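Local structure of P43 (Trichuris muris, 6QIX) at residues Tyr37-Met42 against Val61-His66; Tyr121-Glu126 against Trp316-Tyr321; His236-Cys241 against Cys281-Ile286; Cys241-Phe246 against Thr354-Lys359; Gly258-Lys263 against Ala322-Gln327. The protein is the major secreted protein of this whipworm parasite, which tethers to matrix and inhibits interleukin-13 function. All coordinates share one frame; numbering follows the deposited sequence. Where two conformers were deposited one is given.

Contact 1: Tyr37-Met42 against Val61-His66; sequences YPPQHM and VMDLPH
Pro39 lays the CG-CD side of its ring against the loop at Met62 and Asp63. Its CG stands 3.6 Å from the backbone O of Met62, and its CD is equally near a carboxylate oxygen, 3.6 Å from OD1 of Asp63. In the conformer given for Met62, one of two deposited, the CG atoms of Pro39 and Met62 are 4.2 Å apart, so the apolar part of the contact is modest. No direct hydrogen bond joins the segments; a water does. It accepts from Gln40 N at 2.9 Å and donates to Asp63 OD1 at 2.8 Å. Asp63 reaches this place because CG lies anti to its carbonyl carbon (chi1 -69°), while OD2 is held by Gly60 N. The helix starts here: Pro38, preceded by a cis peptide bond, is its N-cap, and Met42 N bonds back to Pro38 O at 3.0 Å. A carboxylate linked through water to a first-turn N-H is probably favoured by the helix dipole. Within 37-42, Met42 CE sits 3.7 Å above the centre of one face of the Tyr37 ring. This surface contact thus sets the start of helix 39-49 against the loop that leads on to strand 79-85, and the same loop rests on helix 126-129 through Val61 and Met62, which touch Leu128.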
# COMPACT_ATOMS: atom_id res chain seq x y z
N TYR A 37 -14.16 -6.95 -9.50
CA TYR A 37 -14.29 -5.62 -8.93
C TYR A 37 -15.67 -5.07 -9.20
O TYR A 37 -16.43 -5.64 -9.98
CB TYR A 37 -13.20 -4.74 -9.54
CG TYR A 37 -11.82 -5.25 -9.16
CD1 TYR A 37 -11.22 -4.88 -7.95
CD2 TYR A 37 -11.12 -6.13 -10.00
CE1 TYR A 37 -10.01 -5.35 -7.60
CE2 TYR A 37 -9.88 -6.60 -9.65
CZ TYR A 37 -9.33 -6.21 -8.43
OH TYR A 37 -8.09 -6.68 -8.05
N PRO A 38 -16.04 -3.94 -8.59
CA PRO A 38 -15.23 -3.04 -7.76
C PRO A 38 -14.77 -3.58 -6.39
O PRO A 38 -15.28 -4.61 -5.93
CB PRO A 38 -16.15 -1.83 -7.55
CG PRO A 38 -17.55 -2.30 -7.92
CD PRO A 38 -17.40 -3.44 -8.84
N PRO A 39 -13.82 -2.87 -5.77
CA PRO A 39 -13.23 -3.36 -4.50
C PRO A 39 -14.27 -3.69 -3.44
O PRO A 39 -14.20 -4.75 -2.79
CB PRO A 39 -12.33 -2.19 -4.05
CG PRO A 39 -11.95 -1.54 -5.39
CD PRO A 39 -13.17 -1.63 -6.25
N GLN A 40 -15.25 -2.82 -3.26
CA GLN A 40 -16.29 -3.09 -2.26
C GLN A 40 -16.98 -4.42 -2.54
O GLN A 40 -17.23 -5.21 -1.62
CB GLN A 40 -17.31 -1.95 -2.21
CG GLN A 40 -18.40 -2.17 -1.15
CD GLN A 40 -17.84 -2.16 0.27
OE1 GLN A 40 -16.83 -1.52 0.55
NE2 GLN A 40 -18.51 -2.87 1.18
N HIS A 41 -17.30 -4.69 -3.80
CA HIS A 41 -17.97 -5.94 -4.14
C HIS A 41 -17.06 -7.14 -3.90
O HIS A 41 -17.51 -8.16 -3.35
CB HIS A 41 -18.39 -5.92 -5.60
CG HIS A 41 -19.05 -7.18 -6.04
ND1 HIS A 41 -18.48 -8.04 -6.96
CD2 HIS A 41 -20.23 -7.74 -5.69
CE1 HIS A 41 -19.30 -9.05 -7.18
NE2 HIS A 41 -20.36 -8.90 -6.41
N MET A 42 -15.80 -7.05 -4.30
CA MET A 42 -14.88 -8.16 -4.07
C MET A 42 -14.66 -8.38 -2.57
O MET A 42 -14.65 -9.52 -2.10
CB MET A 42 -13.55 -7.91 -4.79
CG MET A 42 -12.49 -8.99 -4.55
SD MET A 42 -10.93 -8.63 -5.40
CE MET A 42 -11.48 -8.94 -7.08
N VAL A 61 -12.21 4.49 -1.61
CA VAL A 61 -10.85 4.34 -1.13
C VAL A 61 -9.90 4.02 -2.27
O VAL A 61 -8.79 4.54 -2.32
CB VAL A 61 -10.79 3.27 -0.03
CG1 VAL A 61 -9.37 3.07 0.44
CG2 VAL A 61 -11.71 3.64 1.12
N MET A 62 -10.29 3.13 -3.18
CA MET A 62 -9.40 2.78 -4.29
C MET A 62 -10.25 2.45 -5.51
O MET A 62 -10.08 1.41 -6.16
CB MET A 62 -8.47 1.63 -3.91
CG MET A 62 -9.09 0.54 -3.07
SD MET A 62 -8.23 -1.04 -3.27
CE MET A 62 -6.54 -0.48 -3.49
N ASP A 63 -11.18 3.34 -5.84
CA ASP A 63 -11.99 3.17 -7.04
C ASP A 63 -11.27 3.76 -8.25
O ASP A 63 -10.27 4.47 -8.12
CB ASP A 63 -13.36 3.81 -6.83
CG ASP A 63 -14.21 3.06 -5.81
OD1 ASP A 63 -13.95 1.84 -5.61
OD2 ASP A 63 -15.11 3.67 -5.20
N LEU A 64 -11.79 3.43 -9.44
CA LEU A 64 -11.27 4.02 -10.65
C LEU A 64 -11.64 5.50 -10.70
O LEU A 64 -12.64 5.94 -10.09
CB LEU A 64 -11.82 3.30 -11.87
CG LEU A 64 -11.54 1.82 -12.02
CD1 LEU A 64 -12.17 1.32 -13.36
CD2 LEU A 64 -10.03 1.56 -11.99
N PRO A 65 -10.86 6.32 -11.41
CA PRO A 65 -11.14 7.75 -11.43
C PRO A 65 -12.53 8.04 -11.96
O PRO A 65 -13.06 7.31 -12.80
CB PRO A 65 -10.05 8.33 -12.34
CG PRO A 65 -9.32 7.15 -12.95
CD PRO A 65 -9.58 5.98 -12.08
N HIS A 66 -13.12 9.12 -11.45
CA HIS A 66 -14.51 9.44 -11.71
C HIS A 66 -14.85 9.27 -13.19
O HIS A 66 -14.11 9.71 -14.07
CB HIS A 66 -14.80 10.88 -11.28
CG HIS A 66 -16.14 11.39 -11.74
ND1 HIS A 66 -16.29 12.35 -12.72
CD2 HIS A 66 -17.40 11.05 -11.36
CE1 HIS A 66 -17.57 12.58 -12.92
NE2 HIS A 66 -18.27 11.81 -12.11
O HOH W 1 -15.52 -0.08 -4.31

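Contact 2: Tyr121-Glu126 against Trp316-Tyr321; sequences YAFINE and WKRDGY
Ala122 presses its methyl group on the carboxylate of Asp319, with CB 3.3 Å from OD2. Phe123 meets the same group by its rim: OD1 of Asp319 lies in the ring plane, 3.7 Å from CD2, and the ring and carboxylate planes are 62° apart. Arg318 adds its CD, 3.9 Å from Phe123 CE2, in an oblique approach. One step out, Asp319 OD1 is fixed twice. Arg318 NE donates to it at 2.8 Å in a salt bridge, from well above the carboxylate plane, and a water 3.0 Å from OD1 carries the link on to Ala122 N. The Phe123 ring gets there with CG between its backbone N and carbonyl carbon (chi1 49°), and it also packs on Ala322 and Lys323, further along the helix. Arg318 also touches Phe304 and Ser308 of helix 292-310. A buried carboxylate gripped by a guanidinium and a water, with the weakly positive rim of a ring beside it, probably stays ionised.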
# COMPACT_ATOMS: atom_id res chain seq x y z
N TYR A 121 -1.78 0.20 -10.58
CA TYR A 121 -2.63 -0.84 -10.00
C TYR A 121 -1.88 -1.86 -9.16
O TYR A 121 -2.49 -2.52 -8.31
CB TYR A 121 -3.37 -1.53 -11.13
CG TYR A 121 -4.30 -0.55 -11.81
CD1 TYR A 121 -5.55 -0.31 -11.28
CD2 TYR A 121 -3.91 0.17 -12.92
CE1 TYR A 121 -6.41 0.56 -11.83
CE2 TYR A 121 -4.80 1.08 -13.53
CZ TYR A 121 -6.05 1.26 -12.98
OH TYR A 121 -6.94 2.15 -13.51
N ALA A 122 -0.58 -1.99 -9.34
CA ALA A 122 0.17 -2.96 -8.54
C ALA A 122 0.44 -2.51 -7.12
O ALA A 122 0.73 -3.37 -6.26
CB ALA A 122 1.52 -3.28 -9.18
N PHE A 123 0.37 -1.22 -6.82
CA PHE A 123 0.76 -0.79 -5.48
C PHE A 123 -0.30 0.05 -4.78
O PHE A 123 -0.09 0.44 -3.61
CB PHE A 123 2.10 -0.03 -5.52
CG PHE A 123 2.17 1.04 -6.57
CD1 PHE A 123 1.72 2.32 -6.28
CD2 PHE A 123 2.67 0.76 -7.83
CE1 PHE A 123 1.75 3.30 -7.23
CE2 PHE A 123 2.71 1.74 -8.80
CZ PHE A 123 2.26 3.02 -8.49
N ILE A 124 -1.45 0.32 -5.42
CA ILE A 124 -2.50 1.07 -4.71
C ILE A 124 -2.96 0.31 -3.46
O ILE A 124 -3.46 0.93 -2.49
CB ILE A 124 -3.69 1.40 -5.63
CG1 ILE A 124 -4.28 0.13 -6.24
CG2 ILE A 124 -3.25 2.38 -6.68
CD1 ILE A 124 -5.31 0.42 -7.30
N ASN A 125 -2.81 -1.01 -3.43
CA ASN A 125 -3.32 -1.76 -2.29
C ASN A 125 -2.58 -1.43 -1.00
O ASN A 125 -3.09 -1.77 0.07
CB ASN A 125 -3.29 -3.26 -2.58
CG ASN A 125 -1.89 -3.85 -2.72
OD1 ASN A 125 -0.87 -3.14 -2.78
ND2 ASN A 125 -1.84 -5.17 -2.82
N GLU A 126 -1.42 -0.77 -1.08
CA GLU A 126 -0.70 -0.41 0.13
C GLU A 126 -1.54 0.47 1.06
O GLU A 126 -1.34 0.47 2.28
CB GLU A 126 0.62 0.30 -0.21
CG GLU A 126 1.68 -0.57 -0.87
CD GLU A 126 2.31 -1.65 0.05
OE1 GLU A 126 2.31 -1.49 1.30
OE2 GLU A 126 2.81 -2.66 -0.53
N TRP A 316 8.37 -4.04 -13.23
CA TRP A 316 8.76 -4.66 -11.95
C TRP A 316 9.64 -3.73 -11.12
O TRP A 316 9.61 -3.74 -9.87
CB TRP A 316 9.48 -6.00 -12.19
CG TRP A 316 10.76 -5.92 -13.01
CD1 TRP A 316 10.90 -6.14 -14.38
CD2 TRP A 316 12.06 -5.59 -12.52
NE1 TRP A 316 12.20 -5.93 -14.76
CE2 TRP A 316 12.94 -5.61 -13.64
CE3 TRP A 316 12.57 -5.28 -11.24
CZ2 TRP A 316 14.31 -5.33 -13.51
CZ3 TRP A 316 13.91 -5.00 -11.11
CH2 TRP A 316 14.79 -5.04 -12.26
N LYS A 317 10.41 -2.89 -11.81
CA LYS A 317 11.27 -1.94 -11.12
C LYS A 317 10.47 -0.72 -10.67
O LYS A 317 10.62 -0.27 -9.52
CB LYS A 317 12.43 -1.56 -12.03
CG LYS A 317 13.43 -0.63 -11.35
CD LYS A 317 14.55 -0.20 -12.26
CE LYS A 317 15.33 -1.37 -12.80
NZ LYS A 317 16.76 -1.02 -12.99
N ARG A 318 9.62 -0.18 -11.56
CA ARG A 318 8.70 0.89 -11.15
C ARG A 318 7.88 0.49 -9.92
O ARG A 318 7.74 1.26 -8.96
CB ARG A 318 7.79 1.23 -12.33
CG ARG A 318 6.85 2.43 -12.14
CD ARG A 318 5.46 2.05 -11.50
NE ARG A 318 4.87 0.90 -12.17
CZ ARG A 318 4.29 0.92 -13.36
NH1 ARG A 318 4.19 2.05 -14.03
NH2 ARG A 318 3.85 -0.20 -13.90
N ASP A 319 7.31 -0.72 -9.95
CA ASP A 319 6.47 -1.18 -8.85
C ASP A 319 7.27 -1.30 -7.56
O ASP A 319 6.80 -0.92 -6.46
CB ASP A 319 5.84 -2.53 -9.22
CG ASP A 319 4.76 -2.41 -10.31
OD1 ASP A 319 4.30 -1.25 -10.52
OD2 ASP A 319 4.36 -3.46 -10.91
N GLY A 320 8.49 -1.79 -7.67
CA GLY A 320 9.29 -1.95 -6.47
C GLY A 320 9.59 -0.63 -5.79
O GLY A 320 9.48 -0.52 -4.58
N TYR A 321 9.98 0.39 -6.57
CA TYR A 321 10.17 1.72 -6.00
C TYR A 321 8.86 2.27 -5.47
O TYR A 321 8.81 2.88 -4.39
CB TYR A 321 10.75 2.67 -7.05
CG TYR A 321 12.24 2.60 -7.24
CD1 TYR A 321 13.13 2.92 -6.22
CD2 TYR A 321 12.77 2.23 -8.47
CE1 TYR A 321 14.49 2.86 -6.41
CE2 TYR A 321 14.15 2.15 -8.67
CZ TYR A 321 15.00 2.48 -7.65
OH TYR A 321 16.37 2.42 -7.85
O HOH W 2 1.38 -0.95 -11.22

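Contact 3: His236-Cys241 against Cys281-Ile286; sequences HIPEKC and CTLDKI
Pro238 supplies the one ring that takes part across this contact, and it is met at an edge: the CD2 methyl of Leu283 approaches close to the mean plane of the pyrrolidine, 3.7 Å from Pro238 CD and as near to its CG. The two side chains run at about a right angle. Leu283 CG lies anti to the carbonyl carbon, and chi1 of -51° and the extended chi2 together bring CD2 to the proline; Leu283 also touches Phe292 of helix 292-310. The O of Thr282 is a looser neighbour of the ring, 4.4 Å from Pro238 CG. The segments are joined covalently by the disulfide from Cys241 SG to Cys281 SG, 2.1 Å long. Its chi3 of 103° makes it a right-handed bridge, and the CA atoms of Cys241 and Cys281 are 5.2 Å apart. Strand 281-284 is an outer strand of a three-stranded antiparallel sheet; Cys281 and Leu283 make their backbone bonds to Cys342 and Cys340 of the central strand. Loop 236-241 runs along its other side without any hydrogen bond to it, held by the cystine and the proline instead. Two of the loop's carbonyls bond elsewhere, Pro238 O to Trp202 NE1 and Lys240 O to Thr276 OG1.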
# COMPACT_ATOMS: atom_id res chain seq x y z
N HIS A 236 9.00 24.76 9.25
CA HIS A 236 9.20 24.24 10.59
C HIS A 236 8.73 22.80 10.67
O HIS A 236 7.60 22.47 10.31
CB HIS A 236 8.46 25.08 11.62
CG HIS A 236 8.66 24.60 13.02
ND1 HIS A 236 9.84 24.80 13.71
CD2 HIS A 236 7.84 23.93 13.86
CE1 HIS A 236 9.73 24.27 14.91
NE2 HIS A 236 8.53 23.74 15.03
N ILE A 237 9.61 21.94 11.16
CA ILE A 237 9.27 20.55 11.42
C ILE A 237 9.11 20.39 12.93
O ILE A 237 10.11 20.50 13.66
CB ILE A 237 10.35 19.61 10.87
CG1 ILE A 237 10.53 19.86 9.37
CG2 ILE A 237 9.98 18.19 11.16
CD1 ILE A 237 11.73 19.15 8.76
N PRO A 238 7.89 20.13 13.44
CA PRO A 238 7.73 19.93 14.88
C PRO A 238 8.30 18.59 15.33
O PRO A 238 8.73 17.79 14.50
CB PRO A 238 6.22 19.97 15.08
CG PRO A 238 5.67 19.44 13.82
CD PRO A 238 6.62 19.91 12.72
N GLU A 239 8.28 18.33 16.64
CA GLU A 239 8.61 17.00 17.13
C GLU A 239 7.66 15.96 16.52
O GLU A 239 6.50 16.24 16.18
CB GLU A 239 8.52 16.94 18.65
CG GLU A 239 9.40 17.94 19.38
CD GLU A 239 9.17 17.85 20.86
OE1 GLU A 239 10.15 17.58 21.60
OE2 GLU A 239 7.98 18.03 21.26
N LYS A 240 8.16 14.72 16.48
CA LYS A 240 7.41 13.57 16.00
C LYS A 240 6.00 13.59 16.54
O LYS A 240 5.79 13.75 17.75
CB LYS A 240 8.12 12.27 16.42
CG LYS A 240 9.42 12.04 15.69
CD LYS A 240 10.15 10.77 16.28
CE LYS A 240 10.83 11.09 17.58
NZ LYS A 240 12.21 11.64 17.34
N CYS A 241 5.02 13.44 15.64
CA CYS A 241 3.64 13.61 16.03
C CYS A 241 2.72 12.97 15.01
O CYS A 241 3.14 12.61 13.91
CB CYS A 241 3.28 15.10 16.15
SG CYS A 241 3.66 16.00 14.58
N CYS A 281 -0.51 16.62 15.28
CA CYS A 281 0.49 17.58 14.83
C CYS A 281 -0.15 18.96 14.73
O CYS A 281 -1.26 19.08 14.18
CB CYS A 281 1.06 17.24 13.44
SG CYS A 281 2.01 15.68 13.37
N THR A 282 0.57 20.00 15.19
CA THR A 282 0.17 21.39 14.96
C THR A 282 1.17 22.08 14.04
O THR A 282 2.33 22.25 14.42
CB THR A 282 0.03 22.15 16.29
OG1 THR A 282 -0.89 21.42 17.11
CG2 THR A 282 -0.44 23.59 16.06
N LEU A 283 0.72 22.46 12.84
CA LEU A 283 1.53 23.16 11.84
C LEU A 283 0.94 24.53 11.50
O LEU A 283 -0.27 24.73 11.55
CB LEU A 283 1.58 22.37 10.54
CG LEU A 283 1.99 20.90 10.64
CD1 LEU A 283 1.90 20.24 9.30
CD2 LEU A 283 3.37 20.76 11.22
N ASP A 284 1.82 25.45 11.09
CA ASP A 284 1.35 26.71 10.49
C ASP A 284 0.75 26.48 9.11
O ASP A 284 1.11 25.56 8.39
CB ASP A 284 2.51 27.70 10.38
CG ASP A 284 2.96 28.19 11.72
OD1 ASP A 284 2.09 28.55 12.53
OD2 ASP A 284 4.18 28.18 11.96
N LYS A 285 -0.19 27.36 8.75
CA LYS A 285 -0.78 27.35 7.42
C LYS A 285 0.26 27.77 6.41
O LYS A 285 1.21 28.48 6.74
CB LYS A 285 -1.98 28.28 7.35
CG LYS A 285 -3.18 27.85 8.10
CD LYS A 285 -4.17 29.04 8.25
CE LYS A 285 -5.31 28.75 9.19
NZ LYS A 285 -6.39 29.80 9.15
N ILE A 286 0.11 27.30 5.18
CA ILE A 286 0.92 27.75 4.05
C ILE A 286 -0.04 28.28 2.98
O ILE A 286 -0.99 27.58 2.59
CB ILE A 286 1.82 26.64 3.48
CG1 ILE A 286 2.68 26.04 4.61
CG2 ILE A 286 2.69 27.18 2.35
CD1 ILE A 286 4.07 26.66 4.74

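Contact 4: Cys241-Phe246 against Thr354-Lys359; sequences CGFCSF and TACVVK
Cys356 is the residue of 354-359 that touches the turn at Gly242 and Phe243, and the chain leading to it is steadied by Asn350, whose OD1 accepts a hydrogen bond from Thr354 N. At Cys356 the CB points to the turn and stops at the edge of the Phe243 ring, in its plane, 3.8 Å from CD2 and as close to CE2. Its SG, anti to the carbonyl carbon (chi1 -65°), is directed past the ring to the backbone, 3.9 Å from Gly242 CA, while its covalent partner is Cys343. Val357 turns its CB away from the turn and packs on Glu348. Val358 then touches Tyr347, the residue whose ring stacks on that of Phe243, so the phenylalanine has the tyrosine as well as the cysteine to rest against. Lys359 ends the segment with NZ hydrogen-bonded to His345 ND1. The cystines around the contact, Cys244 with Cys344 and Cys356 with Cys343, are consistent with a secreted, disulfide-rich protein. Across from the strand, residues 241-244 form a type I' beta turn, closed by Cys244 N to Cys241 O at 3.0 Å and marked by positive phi at both central residues, 75° at Gly242 and 54° at Phe243.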
# COMPACT_ATOMS: atom_id res chain seq x y z
N CYS A 241 5.02 13.44 15.64
CA CYS A 241 3.64 13.61 16.03
C CYS A 241 2.72 12.97 15.01
O CYS A 241 3.14 12.61 13.91
CB CYS A 241 3.28 15.10 16.15
SG CYS A 241 3.66 16.00 14.58
N GLY A 242 1.44 12.84 15.39
CA GLY A 242 0.37 12.54 14.44
C GLY A 242 0.29 11.11 13.94
O GLY A 242 -0.41 10.86 12.93
N PHE A 243 0.97 10.17 14.61
CA PHE A 243 1.25 8.86 14.05
C PHE A 243 1.95 8.96 12.68
O PHE A 243 1.87 8.03 11.86
CB PHE A 243 -0.02 8.02 13.97
CG PHE A 243 -0.68 7.75 15.31
CD1 PHE A 243 -0.31 6.67 16.08
CD2 PHE A 243 -1.65 8.60 15.81
CE1 PHE A 243 -0.88 6.45 17.32
CE2 PHE A 243 -2.25 8.35 17.05
CZ PHE A 243 -1.85 7.27 17.80
N CYS A 244 2.67 10.05 12.44
CA CYS A 244 3.40 10.31 11.20
C CYS A 244 4.81 9.72 11.22
O CYS A 244 5.33 9.29 10.16
CB CYS A 244 3.44 11.83 10.92
SG CYS A 244 1.80 12.49 10.55
N SER A 245 5.46 9.70 12.39
CA SER A 245 6.74 8.99 12.54
C SER A 245 6.51 7.48 12.44
O SER A 245 5.46 6.97 12.80
CB SER A 245 7.38 9.36 13.88
OG SER A 245 8.68 8.83 13.97
N PHE A 246 7.50 6.76 11.90
CA PHE A 246 7.31 5.35 11.58
C PHE A 246 8.64 4.64 11.58
O PHE A 246 9.69 5.25 11.35
CB PHE A 246 6.63 5.14 10.21
CG PHE A 246 7.43 5.66 9.06
CD1 PHE A 246 8.13 4.80 8.26
CD2 PHE A 246 7.50 7.01 8.78
CE1 PHE A 246 8.88 5.25 7.20
CE2 PHE A 246 8.25 7.46 7.72
CZ PHE A 246 8.98 6.55 6.94
N THR A 354 -8.50 17.82 17.83
CA THR A 354 -7.75 17.76 19.08
C THR A 354 -6.98 16.45 19.25
O THR A 354 -6.09 16.38 20.11
CB THR A 354 -8.67 17.92 20.29
OG1 THR A 354 -9.68 16.91 20.26
CG2 THR A 354 -9.29 19.33 20.31
N ALA A 355 -7.30 15.44 18.45
CA ALA A 355 -6.67 14.13 18.60
C ALA A 355 -6.78 13.36 17.30
O ALA A 355 -7.51 13.73 16.38
CB ALA A 355 -7.31 13.30 19.73
N CYS A 356 -6.01 12.27 17.23
CA CYS A 356 -5.96 11.41 16.05
C CYS A 356 -6.74 10.13 16.31
O CYS A 356 -6.60 9.49 17.38
CB CYS A 356 -4.52 11.06 15.69
SG CYS A 356 -3.51 12.48 15.16
N VAL A 357 -7.55 9.73 15.32
CA VAL A 357 -8.40 8.56 15.42
C VAL A 357 -8.22 7.71 14.17
O VAL A 357 -7.85 8.23 13.11
CB VAL A 357 -9.89 8.93 15.59
CG1 VAL A 357 -10.09 9.69 16.84
CG2 VAL A 357 -10.40 9.75 14.40
N VAL A 358 -8.48 6.40 14.30
CA VAL A 358 -8.28 5.49 13.16
C VAL A 358 -9.41 5.72 12.17
O VAL A 358 -10.57 5.90 12.56
CB VAL A 358 -8.25 4.02 13.62
CG1 VAL A 358 -8.10 3.09 12.43
CG2 VAL A 358 -7.10 3.83 14.59
N LYS A 359 -9.06 5.78 10.89
CA LYS A 359 -10.08 5.86 9.85
C LYS A 359 -11.05 4.67 9.92
O LYS A 359 -10.65 3.54 10.22
CB LYS A 359 -9.41 5.93 8.50
CG LYS A 359 -8.72 7.25 8.19
CD LYS A 359 -8.14 7.23 6.75
CE LYS A 359 -7.17 8.40 6.51
NZ LYS A 359 -6.47 8.29 5.15

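Contact 5: Gly258-Lys263 against Ala322-Gln327; sequences GCFPLK and AKMLMQ
The backbone is extended at Phe260 and again at Leu262, where strand 262-268 begins, with Pro261 in a helical conformation between them, and this bent run faces the helix at Met324. Met324 touches both side chains. Its SD comes to the edge of the Phe260 ring, 4.0 Å from CE2 and 5.3 Å from the ring centroid, 81° off the normal: a Met-aromatic contact at the rim. The Phe260 ring is placed there with CG anti to the backbone N (chi1 -167°), and Pro261 CD covers part of one face. Met324 bends at chi3, which brings CE to Leu262 CD2, the two side chains crossing at about a right angle. Their 3.4 Å separation is tighter than usual, but Met324 was deposited in two conformers, so the closeness is doubtful. After Met324, Gln327 N bonds to Met324 O at 2.8 Å. The Gln327 amide folds back too, its NE2 donating to Lys323 O at 2.9 Å with a nearly straight bond (164°). The contact thus sets Met324 of helix 315-325 beside the start of strand 262-268; Leu262 also packs on strand 246-252, its partner in the two-stranded sheet, and Leu325 on helix 292-310.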
# COMPACT_ATOMS: atom_id res chain seq x y z
N GLY A 258 14.05 -8.71 -13.63
CA GLY A 258 12.69 -9.09 -13.35
C GLY A 258 12.37 -9.16 -11.88
O GLY A 258 11.22 -9.43 -11.51
N CYS A 259 13.35 -8.88 -11.02
CA CYS A 259 13.20 -9.09 -9.58
C CYS A 259 13.66 -7.86 -8.83
O CYS A 259 14.87 -7.57 -8.81
CB CYS A 259 14.03 -10.30 -9.11
SG CYS A 259 13.73 -11.87 -9.97
N PHE A 260 12.75 -7.18 -8.14
CA PHE A 260 13.19 -6.02 -7.40
C PHE A 260 13.82 -6.50 -6.09
O PHE A 260 13.26 -7.37 -5.44
CB PHE A 260 12.00 -5.09 -7.09
CG PHE A 260 12.40 -3.74 -6.61
CD1 PHE A 260 12.82 -2.79 -7.51
CD2 PHE A 260 12.34 -3.43 -5.26
CE1 PHE A 260 13.17 -1.53 -7.09
CE2 PHE A 260 12.74 -2.19 -4.81
CZ PHE A 260 13.13 -1.23 -5.73
N PRO A 261 14.93 -5.91 -5.66
CA PRO A 261 15.70 -6.51 -4.56
C PRO A 261 15.26 -6.18 -3.13
O PRO A 261 15.69 -6.89 -2.20
CB PRO A 261 17.11 -5.95 -4.78
CG PRO A 261 16.84 -4.62 -5.42
CD PRO A 261 15.70 -4.85 -6.34
N LEU A 262 14.48 -5.13 -2.90
CA LEU A 262 14.20 -4.68 -1.53
C LEU A 262 12.70 -4.53 -1.31
O LEU A 262 12.02 -3.85 -2.09
CB LEU A 262 14.87 -3.36 -1.25
CG LEU A 262 14.77 -2.86 0.18
CD1 LEU A 262 15.54 -3.79 1.12
CD2 LEU A 262 15.31 -1.45 0.20
N LYS A 263 12.21 -5.14 -0.25
CA LYS A 263 10.82 -5.05 0.18
C LYS A 263 10.83 -4.37 1.55
O LYS A 263 11.70 -4.69 2.38
CB LYS A 263 10.25 -6.46 0.28
CG LYS A 263 8.80 -6.58 0.05
CD LYS A 263 8.25 -7.76 0.89
CE LYS A 263 8.75 -9.10 0.35
NZ LYS A 263 7.61 -10.06 0.06
N ALA A 322 7.77 2.08 -6.23
CA ALA A 322 6.52 2.71 -5.84
C ALA A 322 6.02 2.13 -4.51
O ALA A 322 5.43 2.84 -3.71
CB ALA A 322 5.47 2.53 -6.93
N LYS A 323 6.19 0.82 -4.29
CA LYS A 323 5.75 0.23 -3.02
C LYS A 323 6.47 0.86 -1.84
O LYS A 323 5.87 1.04 -0.77
CB LYS A 323 5.93 -1.30 -3.05
CG LYS A 323 4.93 -1.99 -3.97
CD LYS A 323 5.22 -3.47 -4.12
CE LYS A 323 4.49 -4.09 -5.20
NZ LYS A 323 4.84 -5.57 -5.25
N MET A 324 7.76 1.19 -2.00
CA MET A 324 8.48 1.90 -0.95
C MET A 324 7.95 3.32 -0.78
O MET A 324 7.70 3.78 0.35
CB MET A 324 9.99 1.90 -1.27
CG MET A 324 10.65 0.52 -1.39
SD MET A 324 12.41 0.57 -1.87
CE MET A 324 13.19 1.14 -0.35
N LEU A 325 7.74 4.03 -1.90
CA LEU A 325 7.24 5.41 -1.84
C LEU A 325 5.88 5.47 -1.16
O LEU A 325 5.57 6.45 -0.45
CB LEU A 325 7.23 5.99 -3.26
CG LEU A 325 7.30 7.49 -3.46
CD1 LEU A 325 8.57 8.05 -2.86
CD2 LEU A 325 7.23 7.82 -4.95
N MET A 326 5.04 4.45 -1.36
CA MET A 326 3.76 4.41 -0.65
C MET A 326 3.90 4.43 0.87
O MET A 326 2.90 4.63 1.55
CB MET A 326 2.91 3.18 -1.06
CG MET A 326 2.38 3.32 -2.47
SD MET A 326 1.11 4.42 -2.79
CE MET A 326 -0.20 3.80 -1.75
N GLN A 327 5.08 4.12 1.40
CA GLN A 327 5.27 4.05 2.84
C GLN A 327 5.55 5.42 3.44
O GLN A 327 5.57 5.55 4.67
CB GLN A 327 6.43 3.12 3.22
CG GLN A 327 6.36 1.77 2.59
CD GLN A 327 5.06 1.09 2.79
OE1 GLN A 327 4.49 1.08 3.88
NE2 GLN A 327 4.58 0.45 1.71

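How the contacts relate
Contacts 2 and 5 lie nearest the middle of the chain, their centres about 7 Å apart, and both use helix 315-325: in contact 2 the helix supplies a salt-bridged carboxylate, linked by water to the loop, in contact 5 sulfur and carbon alone. Glu126 OE1 and Gln327 NE2, 3.0 Å apart, join the two. Contact 1 is a surface contact with its own bridging water, whereas contacts 2 to 5 are partly buried; contact 1 meets contact 2 where Leu64 CD2 lies 3.5 Å from Tyr121 OH. Contacts 3 and 4 are farther out, share Cys241 and lie among cystines, although those of contact 4 lead beyond its segments. No direct hydrogen bond crosses any of the five.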